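Local coordinates for protein transcription termination factor NusA (Planctomyces limnophilus, PDB 4MTN) that probably takes part in both transcription termination and antitermination, binding the core RNA polymerase and nascent RNA, at residues I187-S199 with A211-C225. Numbering follows the deposited sequence.
Sequences IPEVNERIIEIRS and AVSCADSNIDPVGAC
The Ile-195 side chain packs against the helix that begins at Pro-221, and its branches share out the neighbours there. From CB, the CG2 methyl lies anti to the backbone N (chi1 -57° for CG1). Ile-195 CG2 sits 3.9 Å from Cys-225 SG and also touches Val-212 CB. CG1 packs on the Ala-224 methyl, with Ile-195 CG1 to Ala-224 CB at 3.8 Å. The turn at chi2 (-60°) carries the Ile-195 CD1 on to Cys-214 CB, 3.7 Å away, and to Pro-221 CA and CB. Ile-187 adds its CD1 against Cys-225 CB. Cut back to an alanine here, Ile-195 would probably leave Cys-214, Pro-221 and Ala-224 without their shared apolar partner and open a gap between sheet and helix.

The strands run antiparallel. Glu-196 and Ser-213 exchange two backbone hydrogen bonds, with Glu-196 N to Ser-213 O at 2.9 Å. Further along, Arg-198 N and, weakly, Ser-199 N both give to Ala-211 O, and Ala-211 N returns a bond to Ser-199 O. This is a classic beta bulge.

The Arg-198 chain bends at chi2 and chi3 back over Ser-213. Arg-198 NH1 gives a nearly straight hydrogen bond to Ser-213 OG (3.2 Å, 170°), which lies in the guanidinium plane at its edge. Near the helix, Glu-189 OE1 forms a salt bridge with Arg-232, which also donates to Ala-224 O. That arginine thus bridges the carboxylate and the carbonyl. Val-212 joins the hairpin to strand 244-249, giving the three-stranded, helix-backed sheet of a NusA-like KH domain.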
loop_
_atom_site.group_PDB
_atom_site.type_symbol
_atom_site.label_atom_id
_atom_site.label_comp_id
_atom_site.label_asym_id
_atom_site.label_seq_id
_atom_site.Cartn_x
_atom_site.Cartn_y
_atom_site.Cartn_z
ATOM N N ILE A 187 20.929 -8.643 1.303
ATOM C CA ILE A 187 21.702 -8.872 0.086
ATOM C C ILE A 187 22.575 -7.670 -0.264
ATOM O O ILE A 187 22.065 -6.630 -0.681
ATOM C CB ILE A 187 20.787 -9.191 -1.109
ATOM C CG1 ILE A 187 19.839 -10.340 -0.761
ATOM C CG2 ILE A 187 21.616 -9.530 -2.339
ATOM C CD1 ILE A 187 18.956 -10.774 -1.909
ATOM N N PRO A 188 23.900 -7.815 -0.103
ATOM C CA PRO A 188 24.856 -6.736 -0.375
ATOM C C PRO A 188 24.800 -6.226 -1.814
ATOM O O PRO A 188 25.020 -5.040 -2.036
ATOM C CB PRO A 188 26.217 -7.383 -0.078
ATOM C CG PRO A 188 25.970 -8.851 -0.111
ATOM C CD PRO A 188 24.572 -9.031 0.380
ATOM N N GLU A 189 24.503 -7.101 -2.771
ATOM C CA GLU A 189 24.401 -6.683 -4.166
ATOM C C GLU A 189 23.274 -5.671 -4.371
ATOM O O GLU A 189 23.351 -4.817 -5.253
ATOM C CB GLU A 189 24.182 -7.889 -5.083
ATOM C CG GLU A 189 25.399 -8.782 -5.264
ATOM C CD GLU A 189 25.444 -9.928 -4.273
ATOM O OE1 GLU A 189 24.966 -9.758 -3.132
ATOM O OE2 GLU A 189 25.953 -11.006 -4.642
ATOM N N VAL A 190 22.227 -5.775 -3.560
ATOM C CA VAL A 190 21.076 -4.890 -3.691
ATOM C C VAL A 190 21.329 -3.518 -3.060
ATOM O O VAL A 190 20.976 -2.490 -3.641
ATOM C CB VAL A 190 19.816 -5.519 -3.068
ATOM C CG1 VAL A 190 18.625 -4.587 -3.212
ATOM C CG2 VAL A 190 19.518 -6.856 -3.728
ATOM N N ASN A 191 21.950 -3.496 -1.884
ATOM C CA ASN A 191 22.231 -2.228 -1.213
ATOM C C ASN A 191 23.429 -1.508 -1.825
ATOM O O ASN A 191 23.621 -0.313 -1.605
ATOM C CB ASN A 191 22.450 -2.438 0.290
ATOM C CG ASN A 191 23.577 -3.410 0.598
ATOM O OD1 ASN A 191 24.698 -3.261 0.113
ATOM N ND2 ASN A 191 23.281 -4.410 1.421
ATOM N N GLU A 192 24.235 -2.241 -2.588
ATOM C CA GLU A 192 25.343 -1.645 -3.329
ATOM C C GLU A 192 24.877 -1.225 -4.720
ATOM O O GLU A 192 25.683 -0.813 -5.555
ATOM C CB GLU A 192 26.525 -2.612 -3.432
ATOM C CG GLU A 192 27.248 -2.873 -2.115
ATOM C CD GLU A 192 28.121 -1.714 -1.676
ATOM O OE1 GLU A 192 28.317 -0.772 -2.473
ATOM O OE2 GLU A 192 28.615 -1.747 -0.529
ATOM N N ARG A 193 23.574 -1.378 -4.957
ATOM C CA ARG A 193 22.891 -0.893 -6.160
ATOM C C ARG A 193 23.207 -1.702 -7.420
ATOM O O ARG A 193 22.664 -1.419 -8.489
ATOM C CB ARG A 193 23.210 0.587 -6.402
ATOM C CG ARG A 193 22.794 1.506 -5.265
ATOM C CD ARG A 193 22.998 2.967 -5.635
ATOM N NE ARG A 193 22.325 3.302 -6.888
ATOM C CZ ARG A 193 21.039 3.622 -6.981
ATOM N NH1 ARG A 193 20.281 3.654 -5.893
ATOM N NH2 ARG A 193 20.510 3.910 -8.162
ATOM N N ILE A 194 24.084 -2.694 -7.297
ATOM C CA ILE A 194 24.421 -3.568 -8.421
ATOM C C ILE A 194 23.180 -4.274 -8.969
ATOM O O ILE A 194 22.950 -4.300 -10.178
ATOM C CB ILE A 194 25.468 -4.624 -8.020
ATOM C CG1 ILE A 194 26.748 -3.948 -7.524
ATOM C CG2 ILE A 194 25.771 -5.549 -9.190
ATOM C CD1 ILE A 194 27.864 -4.918 -7.193
ATOM N N ILE A 195 22.383 -4.842 -8.068
ATOM C CA ILE A 195 21.127 -5.485 -8.441
ATOM C C ILE A 195 19.946 -4.616 -8.016
ATOM O O ILE A 195 19.922 -4.095 -6.902
ATOM C CB ILE A 195 20.994 -6.887 -7.804
ATOM C CG1 ILE A 195 22.180 -7.767 -8.197
ATOM C CG2 ILE A 195 19.688 -7.548 -8.217
ATOM C CD1 ILE A 195 22.312 -7.985 -9.687
ATOM N N GLU A 196 18.972 -4.455 -8.907
ATOM C CA GLU A 196 17.797 -3.640 -8.611
ATOM C C GLU A 196 16.526 -4.480 -8.526
ATOM O O GLU A 196 16.357 -5.443 -9.271
ATOM C CB GLU A 196 17.625 -2.548 -9.669
ATOM C CG GLU A 196 18.752 -1.529 -9.697
ATOM C CD GLU A 196 18.558 -0.479 -10.772
ATOM O OE1 GLU A 196 17.536 -0.540 -11.488
ATOM O OE2 GLU A 196 19.428 0.407 -10.903
ATOM N N ILE A 197 15.634 -4.106 -7.613
ATOM C CA ILE A 197 14.346 -4.778 -7.496
ATOM C C ILE A 197 13.307 -4.024 -8.314
ATOM O O ILE A 197 12.912 -2.914 -7.960
ATOM C CB ILE A 197 13.882 -4.869 -6.031
ATOM C CG1 ILE A 197 14.933 -5.588 -5.182
ATOM C CG2 ILE A 197 12.543 -5.578 -5.939
ATOM C CD1 ILE A 197 14.641 -5.558 -3.700
ATOM N N ARG A 198 12.878 -4.630 -9.416
ATOM C CA ARG A 198 11.958 -3.980 -10.342
ATOM C C ARG A 198 10.493 -4.086 -9.926
ATOM O O ARG A 198 9.746 -3.109 -10.002
ATOM C CB ARG A 198 12.142 -4.563 -11.743
ATOM C CG ARG A 198 13.569 -4.465 -12.253
ATOM C CD ARG A 198 14.019 -3.018 -12.346
ATOM N NE ARG A 198 13.250 -2.276 -13.339
ATOM C CZ ARG A 198 13.524 -2.267 -14.639
ATOM N NH1 ARG A 198 14.553 -2.961 -15.106
ATOM N NH2 ARG A 198 12.768 -1.565 -15.473
ATOM N N SER A 199 10.085 -5.271 -9.482
ATOM C CA SER A 199 8.682 -5.522 -9.173
ATOM C C SER A 199 8.521 -6.497 -8.015
ATOM O O SER A 199 9.347 -7.389 -7.819
ATOM C CB SER A 199 7.955 -6.055 -10.409
ATOM O OG SER A 199 6.578 -6.262 -10.144
ATOM N N ALA A 211 10.958 -9.770 -8.730
ATOM C CA ALA A 211 11.568 -9.624 -10.047
ATOM C C ALA A 211 12.742 -8.652 -9.984
ATOM O O ALA A 211 12.575 -7.487 -9.622
ATOM C CB ALA A 211 10.540 -9.154 -11.061
ATOM N N VAL A 212 13.928 -9.135 -10.344
ATOM C CA VAL A 212 15.148 -8.340 -10.243
ATOM C C VAL A 212 15.848 -8.185 -11.593
ATOM O O VAL A 212 15.607 -8.954 -12.523
ATOM C CB VAL A 212 16.138 -8.960 -9.239
ATOM C CG1 VAL A 212 15.532 -8.990 -7.843
ATOM C CG2 VAL A 212 16.538 -10.361 -9.681
ATOM N N SER A 213 16.717 -7.183 -11.690
ATOM C CA SER A 213 17.464 -6.932 -12.917
ATOM C C SER A 213 18.817 -6.293 -12.623
ATOM O O SER A 213 19.051 -5.788 -11.524
ATOM C CB SER A 213 16.662 -6.035 -13.862
ATOM O OG SER A 213 16.644 -4.697 -13.398
ATOM N N CYS A 214 19.707 -6.326 -13.610
ATOM C CA CYS A 214 21.025 -5.717 -13.478
ATOM C C CYS A 214 21.385 -4.917 -14.724
ATOM O O CYS A 214 21.032 -5.299 -15.841
ATOM C CB CYS A 214 22.087 -6.785 -13.217
ATOM S SG CYS A 214 23.752 -6.125 -12.984
ATOM N N ALA A 215 22.090 -3.805 -14.525
ATOM C CA ALA A 215 22.515 -2.949 -15.627
ATOM C C ALA A 215 23.468 -3.694 -16.556
ATOM O O ALA A 215 23.391 -3.566 -17.778
ATOM C CB ALA A 215 23.171 -1.686 -15.096
ATOM N N ASP A 216 24.367 -4.471 -15.962
ATOM C CA ASP A 216 25.288 -5.300 -16.726
ATOM C C ASP A 216 24.532 -6.485 -17.320
ATOM O O ASP A 216 23.876 -7.237 -16.601
ATOM C CB ASP A 216 26.439 -5.778 -15.838
ATOM C CG ASP A 216 27.624 -6.290 -16.635
ATOM O OD1 ASP A 216 27.430 -6.745 -17.782
ATOM O OD2 ASP A 216 28.756 -6.239 -16.109
ATOM N N SER A 217 24.629 -6.647 -18.635
ATOM C CA SER A 217 23.907 -7.707 -19.330
ATOM C C SER A 217 24.568 -9.067 -19.128
ATOM O O SER A 217 23.917 -10.106 -19.247
ATOM C CB SER A 217 23.803 -7.389 -20.824
ATOM O OG SER A 217 25.083 -7.170 -21.391
ATOM N N ASN A 218 25.860 -9.056 -18.817
ATOM C CA ASN A 218 26.609 -10.290 -18.610
ATOM C C ASN A 218 26.471 -10.815 -17.185
ATOM O O ASN A 218 27.007 -11.870 -16.847
ATOM C CB ASN A 218 28.086 -10.078 -18.947
ATOM C CG ASN A 218 28.303 -9.700 -20.400
ATOM O OD1 ASN A 218 28.861 -8.645 -20.703
ATOM N ND2 ASN A 218 27.860 -10.561 -21.308
ATOM N N ILE A 219 25.749 -10.071 -16.352
ATOM C CA ILE A 219 25.529 -10.464 -14.966
ATOM C C ILE A 219 24.131 -11.047 -14.773
ATOM O O ILE A 219 23.140 -10.462 -15.208
ATOM C CB ILE A 219 25.722 -9.269 -14.007
ATOM C CG1 ILE A 219 27.191 -8.848 -13.972
ATOM C CG2 ILE A 219 25.232 -9.612 -12.604
ATOM C CD1 ILE A 219 27.492 -7.759 -12.964
ATOM N N ASP A 220 24.062 -12.205 -14.124
ATOM C CA ASP A 220 22.789 -12.844 -13.819
ATOM C C ASP A 220 22.241 -12.305 -12.500
ATOM O O ASP A 220 22.783 -12.594 -11.434
ATOM C CB ASP A 220 22.956 -14.364 -13.759
ATOM C CG ASP A 220 21.725 -15.071 -13.226
ATOM O OD1 ASP A 220 20.596 -14.612 -13.502
ATOM O OD2 ASP A 220 21.890 -16.092 -12.529
ATOM N N PRO A 221 21.154 -11.522 -12.574
ATOM C CA PRO A 221 20.600 -10.827 -11.404
ATOM C C PRO A 221 20.017 -11.779 -10.362
ATOM O O PRO A 221 20.148 -11.527 -9.163
ATOM C CB PRO A 221 19.508 -9.940 -12.010
ATOM C CG PRO A 221 19.112 -10.635 -13.264
ATOM C CD PRO A 221 20.360 -11.280 -13.791
ATOM N N VAL A 222 19.388 -12.858 -10.813
ATOM C CA VAL A 222 18.817 -13.836 -9.897
ATOM C C VAL A 222 19.920 -14.555 -9.132
ATOM O O VAL A 222 19.877 -14.650 -7.905
ATOM C CB VAL A 222 17.952 -14.874 -10.635
ATOM C CG1 VAL A 222 17.390 -15.887 -9.652
ATOM C CG2 VAL A 222 16.831 -14.184 -11.392
ATOM N N GLY A 223 20.914 -15.047 -9.868
ATOM C CA GLY A 223 22.031 -15.764 -9.280
ATOM C C GLY A 223 22.806 -14.939 -8.272
ATOM O O GLY A 223 23.384 -15.481 -7.330
ATOM N N ALA A 224 22.816 -13.625 -8.471
ATOM C CA ALA A 224 23.479 -12.714 -7.547
ATOM C C ALA A 224 22.727 -12.650 -6.221
ATOM O O ALA A 224 23.336 -12.564 -5.155
ATOM C CB ALA A 224 23.598 -11.328 -8.160
ATOM N N CYS A 225 21.400 -12.693 -6.294
ATOM C CA CYS A 225 20.566 -12.684 -5.097
ATOM C C CYS A 225 20.635 -14.023 -4.372
ATOM O O CYS A 225 20.652 -14.073 -3.142
ATOM C CB CYS A 225 19.114 -12.358 -5.452
ATOM S SG CYS A 225 18.866 -10.704 -6.133
#